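Local coordinates for aminopeptidase-like protein (Chaetomium thermophilum, PDB 5JM6) that probably acts as a zinc-dependent aminopeptidase of the M18 family and forms a dodecamer associated with the Cvt pathway of selective autophagy, at residues A128-H133 and V388-T393; V414-C419 and V477-L482; S110-F115 and V333-D338; D429-A434 and G471-D476; D437-L442 and K504-F509. All blocks are in the same frame, centred on the assembly; numbering follows the deposited sequence.

Interaction 1: residues A128-H133 and V388-T393. With ZN (zinc ion), chain H.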
# COMPACT_ATOMS: atom_id res chain seq x y z
N ALA A 128 24.39 -14.36 -52.96
CA ALA A 128 23.12 -14.68 -52.34
C ALA A 128 23.42 -15.43 -51.04
O ALA A 128 23.87 -16.57 -51.07
CB ALA A 128 22.25 -15.51 -53.27
N MET A 129 23.18 -14.77 -49.91
CA MET A 129 23.64 -15.30 -48.63
C MET A 129 22.53 -15.43 -47.59
O MET A 129 21.62 -14.61 -47.52
CB MET A 129 24.78 -14.43 -48.08
CG MET A 129 24.53 -12.93 -48.14
SD MET A 129 25.93 -11.99 -47.49
CE MET A 129 26.35 -10.95 -48.89
N ILE A 130 22.63 -16.48 -46.79
CA ILE A 130 21.74 -16.72 -45.66
C ILE A 130 22.55 -16.80 -44.37
O ILE A 130 23.57 -17.49 -44.32
CB ILE A 130 20.94 -18.03 -45.83
CG1 ILE A 130 20.24 -18.07 -47.19
CG2 ILE A 130 19.93 -18.19 -44.70
CD1 ILE A 130 19.63 -19.41 -47.52
N ALA A 131 22.08 -16.10 -43.34
CA ALA A 131 22.74 -16.13 -42.04
C ALA A 131 21.78 -16.63 -40.97
O ALA A 131 20.59 -16.33 -41.00
CB ALA A 131 23.27 -14.76 -41.68
N GLY A 132 22.31 -17.41 -40.03
CA GLY A 132 21.53 -17.92 -38.92
C GLY A 132 22.45 -18.21 -37.75
O GLY A 132 23.67 -18.10 -37.87
N HIS A 133 21.87 -18.58 -36.60
CA HIS A 133 22.69 -18.95 -35.45
C HIS A 133 22.40 -20.38 -35.00
O HIS A 133 21.27 -20.83 -35.06
CB HIS A 133 22.48 -17.96 -34.29
CG HIS A 133 21.13 -18.04 -33.64
ND1 HIS A 133 20.89 -18.79 -32.51
CD2 HIS A 133 19.97 -17.41 -33.94
CE1 HIS A 133 19.63 -18.64 -32.16
NE2 HIS A 133 19.04 -17.81 -33.00
N VAL A 388 19.55 -12.92 -46.58
CA VAL A 388 18.41 -13.37 -45.80
C VAL A 388 18.91 -13.78 -44.42
O VAL A 388 19.59 -14.80 -44.27
CB VAL A 388 17.68 -14.55 -46.48
CG1 VAL A 388 16.59 -15.09 -45.57
CG2 VAL A 388 17.08 -14.10 -47.81
N SER A 389 18.57 -12.98 -43.42
CA SER A 389 18.93 -13.25 -42.04
C SER A 389 17.78 -13.99 -41.39
O SER A 389 16.71 -13.43 -41.19
CB SER A 389 19.23 -11.95 -41.29
OG SER A 389 19.31 -12.17 -39.89
N SER A 390 18.00 -15.26 -41.06
CA SER A 390 16.89 -16.11 -40.67
C SER A 390 16.96 -16.59 -39.22
O SER A 390 17.83 -17.38 -38.85
CB SER A 390 16.80 -17.31 -41.62
OG SER A 390 17.87 -18.21 -41.44
N ASP A 391 16.02 -16.08 -38.42
CA ASP A 391 15.79 -16.57 -37.07
C ASP A 391 14.33 -17.02 -36.98
O ASP A 391 13.50 -16.55 -37.74
CB ASP A 391 16.08 -15.49 -36.02
CG ASP A 391 16.39 -16.08 -34.65
OD1 ASP A 391 16.28 -17.31 -34.49
OD2 ASP A 391 16.75 -15.31 -33.73
N VAL A 392 14.03 -17.92 -36.05
CA VAL A 392 12.66 -18.41 -35.90
C VAL A 392 11.71 -17.28 -35.49
O VAL A 392 12.13 -16.28 -34.92
CB VAL A 392 12.59 -19.55 -34.87
CG1 VAL A 392 13.04 -20.86 -35.50
CG2 VAL A 392 13.44 -19.22 -33.66
N THR A 393 10.43 -17.46 -35.81
CA THR A 393 9.39 -16.47 -35.51
C THR A 393 8.25 -17.11 -34.73
O THR A 393 8.15 -18.34 -34.66
CB THR A 393 8.82 -15.83 -36.79
OG1 THR A 393 8.42 -16.86 -37.70
CG2 THR A 393 9.86 -14.94 -37.45
ZN ZN H . 17.08 -17.07 -32.64

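Interaction 2: residues V414-C419 and V477-L482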
# COMPACT_ATOMS: atom_id res chain seq x y z
N VAL A 414 2.69 -24.09 -43.35
CA VAL A 414 2.25 -23.20 -44.42
C VAL A 414 3.47 -22.72 -45.20
O VAL A 414 3.57 -22.93 -46.41
CB VAL A 414 1.45 -22.01 -43.87
CG1 VAL A 414 1.31 -20.92 -44.92
CG2 VAL A 414 0.08 -22.47 -43.41
N GLY A 415 4.37 -22.05 -44.50
CA GLY A 415 5.58 -21.57 -45.12
C GLY A 415 6.29 -20.58 -44.23
O GLY A 415 5.89 -20.35 -43.09
N VAL A 416 7.34 -19.98 -44.78
CA VAL A 416 8.17 -19.08 -44.01
C VAL A 416 7.50 -17.72 -43.83
O VAL A 416 6.76 -17.25 -44.69
CB VAL A 416 9.53 -18.92 -44.70
CG1 VAL A 416 10.47 -18.27 -43.77
CG2 VAL A 416 10.07 -20.29 -45.07
N ALA A 417 7.76 -17.09 -42.68
CA ALA A 417 7.21 -15.78 -42.38
C ALA A 417 8.24 -14.69 -42.62
O ALA A 417 9.39 -14.80 -42.21
CB ALA A 417 6.72 -15.73 -40.94
N LEU A 418 7.82 -13.63 -43.30
CA LEU A 418 8.64 -12.44 -43.42
C LEU A 418 8.37 -11.57 -42.19
O LEU A 418 7.25 -11.11 -41.99
CB LEU A 418 8.36 -11.67 -44.71
CG LEU A 418 9.01 -12.16 -46.02
CD1 LEU A 418 8.80 -13.64 -46.26
CD2 LEU A 418 8.47 -11.36 -47.19
N CYS A 419 9.40 -11.37 -41.39
CA CYS A 419 9.27 -10.65 -40.13
C CYS A 419 9.47 -9.16 -40.36
O CYS A 419 10.48 -8.74 -40.91
CB CYS A 419 10.28 -11.18 -39.11
SG CYS A 419 9.79 -11.01 -37.38
N VAL A 477 13.73 -13.21 -41.95
CA VAL A 477 12.90 -14.29 -42.42
C VAL A 477 12.87 -15.37 -41.35
O VAL A 477 13.88 -15.63 -40.71
CB VAL A 477 13.45 -14.82 -43.76
CG1 VAL A 477 12.98 -16.19 -44.05
CG2 VAL A 477 13.09 -13.87 -44.89
N GLY A 478 11.71 -15.97 -41.12
CA GLY A 478 11.66 -17.02 -40.13
C GLY A 478 10.61 -18.08 -40.31
O GLY A 478 9.54 -17.84 -40.87
N ILE A 479 10.93 -19.26 -39.80
CA ILE A 479 10.01 -20.38 -39.77
C ILE A 479 9.24 -20.28 -38.46
O ILE A 479 9.84 -20.12 -37.40
CB ILE A 479 10.75 -21.72 -39.89
CG1 ILE A 479 11.62 -21.73 -41.15
CG2 ILE A 479 9.77 -22.89 -39.90
CD1 ILE A 479 12.41 -23.00 -41.35
N PRO A 480 7.90 -20.34 -38.54
CA PRO A 480 7.08 -20.11 -37.34
C PRO A 480 7.24 -21.21 -36.30
O PRO A 480 7.47 -22.37 -36.64
CB PRO A 480 5.65 -20.09 -37.89
CG PRO A 480 5.72 -20.88 -39.14
CD PRO A 480 7.07 -20.60 -39.73
N GLN A 481 7.13 -20.83 -35.03
CA GLN A 481 7.34 -21.74 -33.92
C GLN A 481 6.55 -21.32 -32.69
O GLN A 481 6.32 -20.13 -32.46
CB GLN A 481 8.83 -21.82 -33.60
CG GLN A 481 9.16 -22.08 -32.14
CD GLN A 481 10.62 -21.92 -31.84
OE1 GLN A 481 11.40 -21.49 -32.69
NE2 GLN A 481 11.02 -22.28 -30.62
N LEU A 482 6.14 -22.30 -31.90
CA LEU A 482 5.52 -22.06 -30.60
C LEU A 482 6.51 -22.34 -29.48
O LEU A 482 7.42 -23.16 -29.64
CB LEU A 482 4.26 -22.91 -30.42
CG LEU A 482 3.01 -22.34 -31.08
CD1 LEU A 482 1.76 -23.09 -30.63
CD2 LEU A 482 2.88 -20.86 -30.77

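Interaction 3: residues S110-F115 and V333-D338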
# COMPACT_ATOMS: atom_id res chain seq x y z
N SER A 110 32.68 -23.87 -33.62
CA SER A 110 31.28 -23.49 -33.43
C SER A 110 30.66 -22.55 -34.48
O SER A 110 29.47 -22.24 -34.40
CB SER A 110 31.12 -22.86 -32.04
OG SER A 110 31.94 -21.72 -31.91
N SER A 111 31.45 -22.09 -35.44
CA SER A 111 30.94 -21.21 -36.50
C SER A 111 31.40 -21.72 -37.85
O SER A 111 32.54 -22.14 -38.00
CB SER A 111 31.41 -19.77 -36.31
OG SER A 111 30.47 -19.02 -35.55
N ILE A 112 30.50 -21.70 -38.83
CA ILE A 112 30.85 -22.23 -40.14
C ILE A 112 30.19 -21.44 -41.27
O ILE A 112 29.03 -21.04 -41.18
CB ILE A 112 30.48 -23.73 -40.24
CG1 ILE A 112 30.93 -24.31 -41.58
CG2 ILE A 112 28.99 -23.95 -40.01
CD1 ILE A 112 30.74 -25.80 -41.69
N ILE A 113 30.96 -21.22 -42.33
CA ILE A 113 30.48 -20.55 -43.53
C ILE A 113 30.76 -21.44 -44.74
O ILE A 113 31.91 -21.76 -45.02
CB ILE A 113 31.17 -19.19 -43.74
CG1 ILE A 113 30.81 -18.23 -42.60
CG2 ILE A 113 30.79 -18.59 -45.09
CD1 ILE A 113 31.63 -16.96 -42.60
N ALA A 114 29.70 -21.84 -45.44
CA ALA A 114 29.84 -22.68 -46.62
C ALA A 114 29.30 -21.96 -47.85
O ALA A 114 28.29 -21.26 -47.76
CB ALA A 114 29.12 -24.01 -46.42
N PHE A 115 29.96 -22.13 -48.98
CA PHE A 115 29.53 -21.45 -50.20
C PHE A 115 29.92 -22.20 -51.47
O PHE A 115 30.87 -22.98 -51.49
CB PHE A 115 30.09 -20.03 -50.24
CG PHE A 115 31.60 -19.96 -50.26
CD1 PHE A 115 32.33 -20.06 -49.08
CD2 PHE A 115 32.28 -19.79 -51.45
CE1 PHE A 115 33.71 -19.99 -49.10
CE2 PHE A 115 33.66 -19.72 -51.47
CZ PHE A 115 34.38 -19.82 -50.30
N VAL A 333 26.00 -19.78 -47.15
CA VAL A 333 25.29 -19.90 -45.88
C VAL A 333 26.26 -19.68 -44.73
O VAL A 333 27.34 -20.28 -44.70
CB VAL A 333 24.60 -21.27 -45.73
CG1 VAL A 333 23.86 -21.34 -44.41
CG2 VAL A 333 23.65 -21.52 -46.89
N ALA A 334 25.89 -18.81 -43.80
CA ALA A 334 26.72 -18.51 -42.64
C ALA A 334 25.99 -18.86 -41.36
O ALA A 334 24.95 -18.27 -41.04
CB ALA A 334 27.12 -17.04 -42.64
N LEU A 335 26.52 -19.83 -40.62
CA LEU A 335 25.94 -20.22 -39.34
C LEU A 335 26.83 -19.76 -38.20
O LEU A 335 28.00 -20.16 -38.11
CB LEU A 335 25.73 -21.74 -39.29
CG LEU A 335 24.87 -22.32 -40.41
CD1 LEU A 335 24.63 -23.81 -40.21
CD2 LEU A 335 23.54 -21.57 -40.52
N PHE A 336 26.27 -18.95 -37.31
CA PHE A 336 27.04 -18.27 -36.28
C PHE A 336 26.72 -18.80 -34.90
O PHE A 336 25.69 -19.43 -34.67
CB PHE A 336 26.78 -16.76 -36.29
CG PHE A 336 27.15 -16.08 -37.56
CD1 PHE A 336 28.46 -15.70 -37.81
CD2 PHE A 336 26.19 -15.79 -38.51
CE1 PHE A 336 28.80 -15.06 -38.98
CE2 PHE A 336 26.52 -15.16 -39.69
CZ PHE A 336 27.83 -14.79 -39.92
N ASP A 337 27.65 -18.56 -33.98
CA ASP A 337 27.49 -18.89 -32.58
C ASP A 337 27.18 -17.61 -31.80
O ASP A 337 27.52 -16.51 -32.25
CB ASP A 337 28.75 -19.58 -32.04
CG ASP A 337 28.62 -20.02 -30.60
OD1 ASP A 337 27.50 -19.97 -30.05
OD2 ASP A 337 29.65 -20.41 -30.01
N ASP A 338 26.49 -17.76 -30.67
CA ASP A 338 26.26 -16.69 -29.69
C ASP A 338 25.31 -15.55 -30.07
O ASP A 338 25.59 -14.40 -29.76
CB ASP A 338 27.61 -16.04 -29.31
CG ASP A 338 28.61 -17.04 -28.79
OD1 ASP A 338 28.21 -17.98 -28.07
OD2 ASP A 338 29.81 -16.89 -29.10

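Interaction 4: residues D429-A434 and G471-D476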
# COMPACT_ATOMS: atom_id res chain seq x y z
N ASP A 429 11.64 -4.70 -45.61
CA ASP A 429 11.02 -3.48 -46.10
C ASP A 429 10.31 -3.77 -47.41
O ASP A 429 10.33 -4.90 -47.89
CB ASP A 429 12.05 -2.35 -46.24
CG ASP A 429 13.00 -2.55 -47.41
OD1 ASP A 429 13.41 -3.69 -47.69
OD2 ASP A 429 13.36 -1.54 -48.06
N SER A 430 9.67 -2.76 -47.99
CA SER A 430 8.83 -2.97 -49.17
C SER A 430 9.64 -3.54 -50.34
O SER A 430 9.13 -4.33 -51.12
CB SER A 430 8.13 -1.67 -49.58
OG SER A 430 9.04 -0.70 -50.07
N VAL A 431 10.91 -3.15 -50.45
CA VAL A 431 11.76 -3.70 -51.49
C VAL A 431 12.15 -5.14 -51.17
O VAL A 431 12.04 -6.02 -52.03
CB VAL A 431 13.02 -2.85 -51.70
CG1 VAL A 431 13.93 -3.49 -52.73
CG2 VAL A 431 12.64 -1.43 -52.12
N SER A 432 12.60 -5.39 -49.95
CA SER A 432 12.95 -6.75 -49.53
C SER A 432 11.78 -7.70 -49.70
O SER A 432 11.95 -8.82 -50.18
CB SER A 432 13.43 -6.77 -48.07
OG SER A 432 14.53 -5.90 -47.88
N MET A 433 10.58 -7.25 -49.33
CA MET A 433 9.40 -8.10 -49.45
C MET A 433 9.03 -8.35 -50.91
O MET A 433 8.61 -9.44 -51.26
CB MET A 433 8.22 -7.48 -48.69
CG MET A 433 8.22 -7.80 -47.20
SD MET A 433 6.82 -7.19 -46.24
CE MET A 433 7.09 -5.43 -46.31
N ALA A 434 9.21 -7.34 -51.76
CA ALA A 434 8.92 -7.49 -53.18
C ALA A 434 9.78 -8.58 -53.79
O ALA A 434 9.30 -9.40 -54.58
CB ALA A 434 9.12 -6.17 -53.91
N GLY A 471 26.51 -3.36 -45.81
CA GLY A 471 25.63 -2.54 -46.64
C GLY A 471 24.87 -3.33 -47.69
O GLY A 471 24.59 -2.83 -48.78
N VAL A 472 24.54 -4.58 -47.36
CA VAL A 472 23.86 -5.47 -48.29
C VAL A 472 22.36 -5.39 -48.08
O VAL A 472 21.87 -5.25 -46.96
CB VAL A 472 24.34 -6.94 -48.10
CG1 VAL A 472 23.52 -7.91 -48.93
CG2 VAL A 472 25.81 -7.05 -48.45
N LYS A 473 21.63 -5.45 -49.19
CA LYS A 473 20.18 -5.47 -49.15
C LYS A 473 19.75 -6.73 -48.39
O LYS A 473 20.36 -7.79 -48.55
CB LYS A 473 19.68 -5.42 -50.59
CG LYS A 473 18.47 -4.59 -50.83
CD LYS A 473 18.04 -3.84 -49.62
CE LYS A 473 16.54 -3.66 -49.66
NZ LYS A 473 16.11 -2.66 -50.65
N ALA A 474 18.75 -6.62 -47.52
CA ALA A 474 18.49 -7.68 -46.56
C ALA A 474 17.04 -7.77 -46.09
O ALA A 474 16.27 -6.82 -46.21
CB ALA A 474 19.41 -7.52 -45.35
N ALA A 475 16.69 -8.93 -45.55
CA ALA A 475 15.38 -9.15 -44.95
C ALA A 475 15.49 -10.10 -43.77
O ALA A 475 16.38 -10.95 -43.74
CB ALA A 475 14.40 -9.70 -45.97
N ASP A 476 14.59 -9.96 -42.80
CA ASP A 476 14.49 -10.96 -41.74
C ASP A 476 13.37 -11.94 -42.03
O ASP A 476 12.23 -11.56 -42.29
CB ASP A 476 14.28 -10.34 -40.36
CG ASP A 476 15.57 -9.92 -39.72
OD1 ASP A 476 16.24 -9.01 -40.25
OD2 ASP A 476 15.98 -10.56 -38.73

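Interaction 5: residues D437-L442 and K504-F509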
# COMPACT_ATOMS: atom_id res chain seq x y z
N ASP A 437 8.83 -12.13 -52.06
CA ASP A 437 7.52 -12.56 -52.54
C ASP A 437 7.65 -13.06 -53.98
O ASP A 437 7.00 -14.02 -54.38
CB ASP A 437 6.49 -11.44 -52.45
CG ASP A 437 5.86 -11.35 -51.08
OD1 ASP A 437 6.16 -12.21 -50.22
OD2 ASP A 437 5.04 -10.43 -50.86
N ARG A 438 8.51 -12.39 -54.75
CA ARG A 438 8.75 -12.77 -56.13
C ARG A 438 9.48 -14.11 -56.22
O ARG A 438 9.14 -14.96 -57.04
CB ARG A 438 9.54 -11.68 -56.85
CG ARG A 438 10.05 -12.07 -58.23
CD ARG A 438 8.92 -12.19 -59.23
NE ARG A 438 9.43 -12.42 -60.58
CZ ARG A 438 8.82 -13.17 -61.49
NH1 ARG A 438 7.67 -13.77 -61.20
NH2 ARG A 438 9.36 -13.32 -62.70
N ILE A 439 10.49 -14.29 -55.38
CA ILE A 439 11.20 -15.57 -55.34
C ILE A 439 10.25 -16.68 -54.90
O ILE A 439 10.25 -17.77 -55.47
CB ILE A 439 12.43 -15.49 -54.42
CG1 ILE A 439 13.58 -14.81 -55.17
CG2 ILE A 439 12.85 -16.88 -53.96
CD1 ILE A 439 14.88 -14.75 -54.40
N ALA A 440 9.41 -16.39 -53.91
CA ALA A 440 8.43 -17.37 -53.43
C ALA A 440 7.51 -17.86 -54.54
O ALA A 440 7.10 -19.02 -54.55
CB ALA A 440 7.61 -16.78 -52.29
N GLU A 441 7.19 -16.98 -55.49
CA GLU A 441 6.29 -17.36 -56.56
C GLU A 441 6.98 -18.27 -57.58
O GLU A 441 6.37 -19.19 -58.12
CB GLU A 441 5.74 -16.12 -57.26
CG GLU A 441 4.93 -16.45 -58.50
CD GLU A 441 4.37 -15.22 -59.16
OE1 GLU A 441 4.56 -14.12 -58.62
OE2 GLU A 441 3.73 -15.36 -60.23
N LEU A 442 8.27 -18.03 -57.82
CA LEU A 442 9.03 -18.88 -58.73
C LEU A 442 9.30 -20.24 -58.08
O LEU A 442 9.53 -21.23 -58.78
CB LEU A 442 10.34 -18.22 -59.13
CG LEU A 442 10.26 -16.81 -59.73
CD1 LEU A 442 11.59 -16.10 -59.59
CD2 LEU A 442 9.83 -16.87 -61.19
N LYS A 504 16.18 -22.60 -50.69
CA LYS A 504 16.70 -23.07 -51.96
C LYS A 504 16.19 -22.18 -53.09
O LYS A 504 16.93 -21.86 -54.02
CB LYS A 504 16.32 -24.52 -52.24
CG LYS A 504 16.87 -25.04 -53.57
CD LYS A 504 16.27 -26.36 -53.97
CE LYS A 504 16.26 -26.53 -55.49
NZ LYS A 504 17.53 -27.09 -56.03
N GLY A 505 14.93 -21.78 -52.98
CA GLY A 505 14.34 -20.88 -53.95
C GLY A 505 15.10 -19.57 -54.03
O GLY A 505 15.33 -19.04 -55.12
N PHE A 506 15.49 -19.05 -52.87
CA PHE A 506 16.22 -17.79 -52.81
C PHE A 506 17.60 -17.90 -53.45
O PHE A 506 17.95 -17.12 -54.33
CB PHE A 506 16.33 -17.31 -51.36
CG PHE A 506 17.37 -16.25 -51.15
CD1 PHE A 506 17.14 -14.94 -51.54
CD2 PHE A 506 18.57 -16.57 -50.54
CE1 PHE A 506 18.10 -13.97 -51.33
CE2 PHE A 506 19.54 -15.60 -50.34
CZ PHE A 506 19.30 -14.30 -50.73
N LEU A 507 18.39 -18.88 -53.01
CA LEU A 507 19.73 -19.05 -53.55
C LEU A 507 19.69 -19.31 -55.05
O LEU A 507 20.53 -18.80 -55.79
CB LEU A 507 20.46 -20.19 -52.83
CG LEU A 507 20.70 -20.02 -51.32
CD1 LEU A 507 21.19 -21.32 -50.70
CD2 LEU A 507 21.67 -18.89 -51.03
N ASP A 508 18.71 -20.07 -55.51
CA ASP A 508 18.62 -20.41 -56.93
C ASP A 508 18.10 -19.25 -57.78
O ASP A 508 18.55 -19.06 -58.91
CB ASP A 508 17.74 -21.64 -57.15
CG ASP A 508 18.39 -22.93 -56.66
OD1 ASP A 508 19.58 -22.89 -56.26
OD2 ASP A 508 17.73 -23.98 -56.70
N PHE A 509 17.13 -18.50 -57.27
CA PHE A 509 16.50 -17.45 -58.07
C PHE A 509 16.94 -16.00 -57.85
O PHE A 509 16.49 -15.12 -58.58
CB PHE A 509 14.98 -17.52 -57.89
CG PHE A 509 14.34 -18.65 -58.63
CD1 PHE A 509 14.30 -18.66 -60.02
CD2 PHE A 509 13.76 -19.71 -57.94
CE1 PHE A 509 13.70 -19.70 -60.70
CE2 PHE A 509 13.16 -20.75 -58.62
CZ PHE A 509 13.13 -20.75 -60.00

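Interaction 1: residues A128-H133 and V388-T393
Backbone pairing comes first. Strands 128-133 and 388-390 run parallel, their axes 18° apart, with I130 beside V388 and A131 beside S389. V388 N donates to M129 O at 2.8 Å, nearly along the C=O axis, and A131 N reaches V388 O at 3.0 Å within the plane of that carbonyl. A131 O receives S390 N at 2.8 Å in an almost straight bond (176°). S390 OG adds a weak second bond to this oxygen, placed there by a first torsion of 70°, between the backbone N and the carbonyl carbon.

Apolar contact is modest: I130 CG1 comes within 4.4 Å of V388 CB on the face these two residues share.

Metal coordination takes over beyond the paired residues. H133 NE2 binds the zinc ion at 2.1 Å. D391 grips the same ion with both oxygens, OD1 at 2.0 Å and OD2 at 2.1 Å, its carboxylate plane perpendicular to the imidazole, and D306 adds a further ligand. V392 N donates a hydrogen bond to D391 OD1 from above the carboxylate plane, helping to orient the ligand. Zinc on NE2 and the hydrogen bond from ND1 to D135 OD1 together hold the ring's rotation, and D135 would probably strengthen NE2 as a ligand. Zinc ligands gathered at the C-terminal ends of parallel central strands are typical of the two-zinc site of M18 aminopeptidases.

Interaction 2: residues V414-C419 and V477-L482
An antiparallel pairing toward one side of the central mixed sheet joins strand 417-419 to strand 473-481. A417 and G478 form the hydrogen-bonded pair. A417 N donates to G478 O at 2.6 Å, nearly along the C=O axis, and G478 N donates to A417 O at 2.8 Å in the carbonyl plane; both N-H...O angles are 163°. The next pair, L418 with V477, is non-hydrogen-bonded, and V477 CA sends a CA-H...O contact to A417 O at 3.6 Å.

The side-chain part rests on V416, just before its strand. Its CG1 lies anti to the backbone N (chi1 -167°) and meets V477 CG1 at 3.3 Å, the two valines crossing at about a right angle; it also lies against the G478 carbonyl oxygen. CG2 of V416 comes to 4.5 Å from I479 CG1. Farther along, P480 CD lies 3.6 Å from G415 O, which bonds to Q448 NE2. F502 of helix 495-514 packs on both V416 and V477.

Between the two segments the hydrogen bonds are two main-chain ones, which set the register, while the buried contact between side chains is purely hydrocarbon, from V416, V477 and I479.

Interaction 3: residues S110-F115 and V333-D338
S110 and S111 form a classic beta bulge opposite R107 of strand 102-107, at the start of the strand whose other edge pairs with 333-336. Past the bulge the pairing is regular, the axes 177° apart. I112 and L335 exchange bonds, I112 N to L335 O at 3.0 Å and L335 N to I112 O at 2.8 Å. A114 and V333 exchange another such pair. I112 and L335 lie side by side, with I112 CG2 at 4.0 Å from L335 CB. On the other face I113 CG1, anti to its carbonyl carbon, reaches A334 CB at 3.9 Å.

At the bulge, D337 extends CG anti to its backbone N (chi1 -177°), bringing OD2 to 3.3 Å from S110 OG in a weak hydrogen bond; S110 OG also bonds to N108. An alanine in place of D337 would lose this weak bond and would probably leave the hydroxyl to N108, slightly loosening the tie between the strand ends.

Helices 68-81 and 305-320 pack on the face of I112, A114, V333 and L335, helix 353-368 on that of S111, I113 and F336. Backbone bonds from I113 to T105 and from A334 to I130 place both strands inside the sheet.

Interaction 4: residues D429-A434 and G471-D476
The capped N-terminus of helix 430-443 rests against strand 473-481, the helix crossing the strand at 79° between the short segments' axes. D429 is the N-cap residue.

Hydrogen bonding centres on its OD1. This oxygen accepts S432 N at 2.9 Å, the donor lying well above the carboxylate plane; the bond is a standard helix cap, made possible by a D429 first torsion of 73° that folds CG between the backbone N and the carbonyl carbon. The S432 hydroxyl lies within hydrogen-bonding distance of two acceptors, its OG being 2.5 Å from D429 OD1 and 2.6 Å from A474 O.

Electrostatics come from K473. Its bent chain meets D429 tip to tip, but the salt bridge from NZ to D429 OD2 is long, 3.9 Å. The ammonium end of K473 also lies against V431 CG1, the two side chains crossing at about a right angle. D429 OD2 pairs as well with R179 of a neighbouring subunit, which places the cap at a subunit interface of the dodecamer. An alanine in place of D429 would remove the capping acceptor and both charge pairings, and would probably fray the helix start and weaken this interface.

Apolar packing completes the contact: beside the S432 hydroxyl, S432 CB touches A475 CB at 3.7 Å.

Interaction 5: residues D437-L442 and K504-F509
Two helices, 430-443 and 495-514, cross almost perpendicularly here, with the short segments' axes 8.9 Å apart and 99° between their directions. The main bump is I439, whose two branches enter different parts of one hollow on the other helix. Its CG2, anti to the backbone N, settles on the main chain where G505 passes into F506, 3.5 Å from G505 O, on the side of G505 that faces helix 430-443. CD1 slides along F506, reaching its ring atom CD1 at 3.7 Å, and CG1 closes on F509 CB at 4.1 Å. F506, G505 and F509 thus form the floor and sides around the isoleucine. F506 also packs on A128 and I130 of strand 127-133, which ties this hollow to the central sheet.

One turn on, L442 and F509 meet as a bump on a flat plate. L442 CB stands 3.7 Å from the centroid of the F509 ring, only 6° off the ring normal, a CH-pi contact squarely over the face. L442 CD1 then reaches F509 CD1 at 3.8 Å, and V513 also packs on I439 and L442.

D437 pairs with R449, R438 with E516 and D508 with K331, and a weak K504-D508 salt bridge stays within its own helix. No hydrogen bond crosses between the two segments, so the crossing depends on apolar and CH-pi contact.

Interactions 1, 2 and 3 each pair two strands of the central mixed sheet, where 111-117, 330-336, 127-133, 386-394, 473-481 and 417-419 follow in that order. Interaction 3 lies on one side of interaction 1 and interaction 2 on the other, each centre 11 Å away, and backbone bonds such as I130 O with A334 N (2.7 Å) join them. Interaction 4 shares strand 473-481 with interaction 2 and helix 430-443 with interaction 5, the centres of interactions 4 and 5 being 14 Å apart. Along the chain, interactions 1 and 3 alternate their segments, as do 4 and 5. Sequence-distant pieces thus form one sheet with helices packed on it, presenting zinc ligands at interaction 1.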